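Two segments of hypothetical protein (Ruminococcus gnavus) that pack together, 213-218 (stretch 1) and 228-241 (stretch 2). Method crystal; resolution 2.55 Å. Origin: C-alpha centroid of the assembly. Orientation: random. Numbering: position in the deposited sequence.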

# COMPACT_ATOMS: atom_id res chain seq x y z
N GLN A 213 -11.42 15.39 -7.33
CA GLN A 213 -11.21 14.50 -8.49
C GLN A 213 -12.17 13.30 -8.33
O GLN A 213 -12.37 12.83 -7.21
CB GLN A 213 -9.76 14.01 -8.55
CG GLN A 213 -8.69 15.09 -8.76
CD GLN A 213 -8.55 15.59 -10.18
OE1 GLN A 213 -9.08 15.03 -11.14
NE2 GLN A 213 -7.79 16.63 -10.32
N PRO A 214 -12.73 12.80 -9.45
CA PRO A 214 -13.66 11.68 -9.35
C PRO A 214 -12.96 10.40 -8.92
O PRO A 214 -11.87 10.10 -9.41
CB PRO A 214 -14.19 11.54 -10.78
CG PRO A 214 -13.12 12.08 -11.64
CD PRO A 214 -12.49 13.19 -10.86
N TYR A 215 -13.59 9.67 -8.00
CA TYR A 215 -13.07 8.41 -7.53
C TYR A 215 -14.17 7.44 -7.14
O TYR A 215 -15.29 7.83 -6.85
CB TYR A 215 -12.09 8.61 -6.37
CG TYR A 215 -12.73 8.71 -5.00
CD1 TYR A 215 -13.41 9.85 -4.62
CD2 TYR A 215 -12.65 7.64 -4.10
CE1 TYR A 215 -14.00 9.93 -3.36
CE2 TYR A 215 -13.23 7.70 -2.84
CZ TYR A 215 -13.90 8.84 -2.48
OH TYR A 215 -14.46 8.91 -1.23
N PHE A 216 -13.81 6.17 -7.13
CA PHE A 216 -14.70 5.09 -6.78
C PHE A 216 -14.06 4.37 -5.60
O PHE A 216 -12.92 3.94 -5.71
CB PHE A 216 -14.85 4.16 -7.98
CG PHE A 216 -15.62 2.90 -7.70
CD1 PHE A 216 -16.98 2.95 -7.44
CD2 PHE A 216 -15.00 1.65 -7.76
CE1 PHE A 216 -17.72 1.79 -7.21
CE2 PHE A 216 -15.73 0.48 -7.53
CZ PHE A 216 -17.09 0.55 -7.25
N GLY A 217 -14.83 4.24 -4.51
CA GLY A 217 -14.41 3.58 -3.27
C GLY A 217 -15.40 2.50 -2.91
O GLY A 217 -16.60 2.78 -2.78
N THR A 218 -14.93 1.26 -2.77
CA THR A 218 -15.83 0.16 -2.44
C THR A 218 -15.09 -0.92 -1.67
O THR A 218 -13.87 -0.84 -1.49
CB THR A 218 -16.52 -0.45 -3.70
OG1 THR A 218 -17.66 -1.23 -3.32
CG2 THR A 218 -15.56 -1.29 -4.54
N ASP A 228 -19.71 -4.10 -2.75
CA ASP A 228 -20.91 -3.49 -2.16
C ASP A 228 -21.59 -2.50 -3.11
O ASP A 228 -22.80 -2.28 -3.01
CB ASP A 228 -20.63 -2.81 -0.80
CG ASP A 228 -20.63 -3.79 0.38
OD1 ASP A 228 -20.59 -5.04 0.21
OD2 ASP A 228 -20.69 -3.30 1.52
N ASP A 229 -20.82 -1.93 -4.03
CA ASP A 229 -21.29 -0.93 -4.98
C ASP A 229 -21.29 -1.53 -6.40
O ASP A 229 -20.25 -1.95 -6.92
CB ASP A 229 -20.42 0.32 -4.81
CG ASP A 229 -20.50 0.89 -3.38
OD1 ASP A 229 -21.59 1.32 -2.94
OD2 ASP A 229 -19.45 0.90 -2.69
N ASN A 230 -22.48 -1.58 -6.99
CA ASN A 230 -22.68 -2.15 -8.33
C ASN A 230 -22.12 -1.29 -9.49
O ASN A 230 -21.70 -0.14 -9.29
CB ASN A 230 -24.18 -2.46 -8.55
CG ASN A 230 -25.08 -1.22 -8.51
OD1 ASN A 230 -24.65 -0.09 -8.70
ND2 ASN A 230 -26.35 -1.44 -8.25
N LEU A 231 -22.16 -1.86 -10.69
CA LEU A 231 -21.72 -1.21 -11.93
C LEU A 231 -22.27 0.20 -12.13
O LEU A 231 -21.55 1.06 -12.59
CB LEU A 231 -22.14 -2.05 -13.15
CG LEU A 231 -21.87 -1.50 -14.55
CD1 LEU A 231 -20.36 -1.36 -14.76
CD2 LEU A 231 -22.55 -2.32 -15.63
N GLU A 232 -23.54 0.41 -11.79
CA GLU A 232 -24.20 1.72 -11.99
C GLU A 232 -23.56 2.79 -11.12
O GLU A 232 -23.29 3.89 -11.59
CB GLU A 232 -25.71 1.61 -11.76
CG GLU A 232 -26.39 0.62 -12.72
CD GLU A 232 -27.43 -0.25 -12.00
OE1 GLU A 232 -28.47 0.26 -11.51
OE2 GLU A 232 -27.20 -1.48 -11.91
N ILE A 233 -23.28 2.44 -9.86
CA ILE A 233 -22.59 3.32 -8.90
C ILE A 233 -21.16 3.64 -9.37
O ILE A 233 -20.66 4.75 -9.15
CB ILE A 233 -22.62 2.70 -7.47
CG1 ILE A 233 -24.06 2.68 -6.92
CG2 ILE A 233 -21.72 3.47 -6.51
CD1 ILE A 233 -24.28 1.73 -5.76
N PHE A 234 -20.51 2.66 -9.99
CA PHE A 234 -19.16 2.80 -10.55
C PHE A 234 -19.16 3.80 -11.70
O PHE A 234 -18.34 4.73 -11.71
CB PHE A 234 -18.60 1.45 -10.99
CG PHE A 234 -17.34 1.53 -11.78
CD1 PHE A 234 -16.14 1.88 -11.16
CD2 PHE A 234 -17.32 1.22 -13.14
CE1 PHE A 234 -14.95 1.95 -11.88
CE2 PHE A 234 -16.14 1.29 -13.86
CZ PHE A 234 -14.96 1.66 -13.24
N LYS A 235 -20.09 3.64 -12.65
CA LYS A 235 -20.22 4.56 -13.79
C LYS A 235 -20.47 6.01 -13.33
O LYS A 235 -19.81 6.92 -13.81
CB LYS A 235 -21.28 4.09 -14.80
CG LYS A 235 -20.85 2.86 -15.58
CD LYS A 235 -21.61 2.59 -16.87
CE LYS A 235 -22.97 1.96 -16.63
NZ LYS A 235 -23.58 1.49 -17.91
N ALA A 236 -21.39 6.18 -12.37
CA ALA A 236 -21.70 7.50 -11.81
C ALA A 236 -20.48 8.11 -11.11
O ALA A 236 -20.17 9.28 -11.34
CB ALA A 236 -22.90 7.42 -10.87
N ALA A 237 -19.77 7.31 -10.30
CA ALA A 237 -18.56 7.76 -9.58
C ALA A 237 -17.44 8.20 -10.52
O ALA A 237 -16.79 9.22 -10.28
CB ALA A 237 -18.06 6.66 -8.66
N LYS A 238 -17.26 7.43 -11.60
CA LYS A 238 -16.24 7.67 -12.64
C LYS A 238 -16.49 9.01 -13.39
O LYS A 238 -15.51 9.64 -13.79
CB LYS A 238 -16.17 6.45 -13.58
CG LYS A 238 -14.95 6.39 -14.49
CD LYS A 238 -14.92 5.13 -15.36
CE LYS A 238 -13.84 5.25 -16.46
NZ LYS A 238 -13.77 4.21 -17.53
N GLN A 239 -17.75 9.44 -13.55
CA GLN A 239 -18.08 10.81 -14.06
C GLN A 239 -17.94 11.85 -12.92
O GLN A 239 -17.43 12.92 -13.16
CB GLN A 239 -19.49 10.95 -14.68
CG GLN A 239 -19.54 10.75 -16.19
CD GLN A 239 -19.23 9.33 -16.57
OE1 GLN A 239 -20.04 8.43 -16.34
NE2 GLN A 239 -18.07 9.11 -17.17
N GLY A 240 -18.41 11.52 -11.71
CA GLY A 240 -18.35 12.41 -10.54
C GLY A 240 -19.70 13.09 -10.33
O GLY A 240 -19.85 14.26 -10.71
N LYS A 241 -20.69 12.38 -9.76
CA LYS A 241 -22.04 12.94 -9.49
C LYS A 241 -22.89 12.20 -8.42
O LYS A 241 -23.02 10.98 -8.42
CB LYS A 241 -22.84 13.10 -10.80
CG LYS A 241 -23.05 11.82 -11.59
CD LYS A 241 -23.84 12.10 -12.86
CE LYS A 241 -24.24 10.81 -13.54
NZ LYS A 241 -25.12 11.07 -14.71

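The strand segment 215-218 packs against the helix 231-239 in a roughly antiparallel sense, with an angle of 144° between their N-to-C directions and a closest approach of 6.8 Å between their axes. The register runs accordingly: Pro214 lies by Gly240, Phe216 by Ala237 and Thr218 by Asp229. The contact buries 432 Å², both sides summed, and is mainly apolar, with one hydrogen bond between the stretches.

Aromatic packing dominates. Phe216 gives up more surface than any other residue here, 104 Å², and its side chain, with chi1 in the t rotamer, points toward the helix. Phe234 meets it edge-to-face: the ring centroids are 5.0 Å apart, the planes stand at 80°, and the edge of Phe234 is directed at the face of Phe216, with Phe234 CD1 3.6 Å from Phe216 CD2. The same residue makes a second contact over that ring, since Phe234 CB lies 4.2 Å from the Phe216 ring centroid and only 21° off its normal, a CH-pi arrangement. Both phenylalanines are buried, as suits large side chains without polar groups.

Smaller aliphatic groups complete the surroundings of the Phe216 ring. Ala237 CB lies near the ring plane, 4.1 Å from Phe216 CD1, and Ile233 CG2 is also at the edge, 4.4 Å from Phe216 CE1. Asp229 contributes its methylene, with CB 3.9 Å from Phe216 CE1. The single methyl of Ala237 points toward the strand and also approaches its backbone, coming within 3.5 Å of Tyr215 O; a short side chain fits this place, where helix and strand run close together. Tyr215 directs its CA-to-CB bond away from the second stretch; those of Phe216 and Thr218 point toward it, Phe216 at the helix and Thr218 at the segment before it.

At the C-terminal end of the helix, Pro214 makes a van der Waals contact with the backbone. Its CB rests 3.5 Å from Ala237 O and 3.8 Å from Lys238 O, so the compact ring packs against the last turn. Gly240 then leaves helical geometry with positive phi (99°). At its backbone angles a CB would be jammed against the carbonyl oxygen of Gln239, which by itself calls for glycine; such a CB would point toward Pro214, 3.6 Å from Pro214 CB.

The polar link lies at the other end. Thr218 OG1 donates a hydrogen bond to Asp229 OD2 at 2.9 Å, joining two side chains that both point toward the opposing stretch. Thr218 is buried, and the bond gives its hydroxyl an acceptor. The helix start just beyond Asp229 is secured within its own stretch: Asn230, at the N-cap, accepts a hydrogen bond through OD1 from Ile233 N at 3.1 Å, satisfying an amide that has no helical carbonyl partner. The cap lies in the same turn as Ile233 and Phe234, which reach the Phe216 ring.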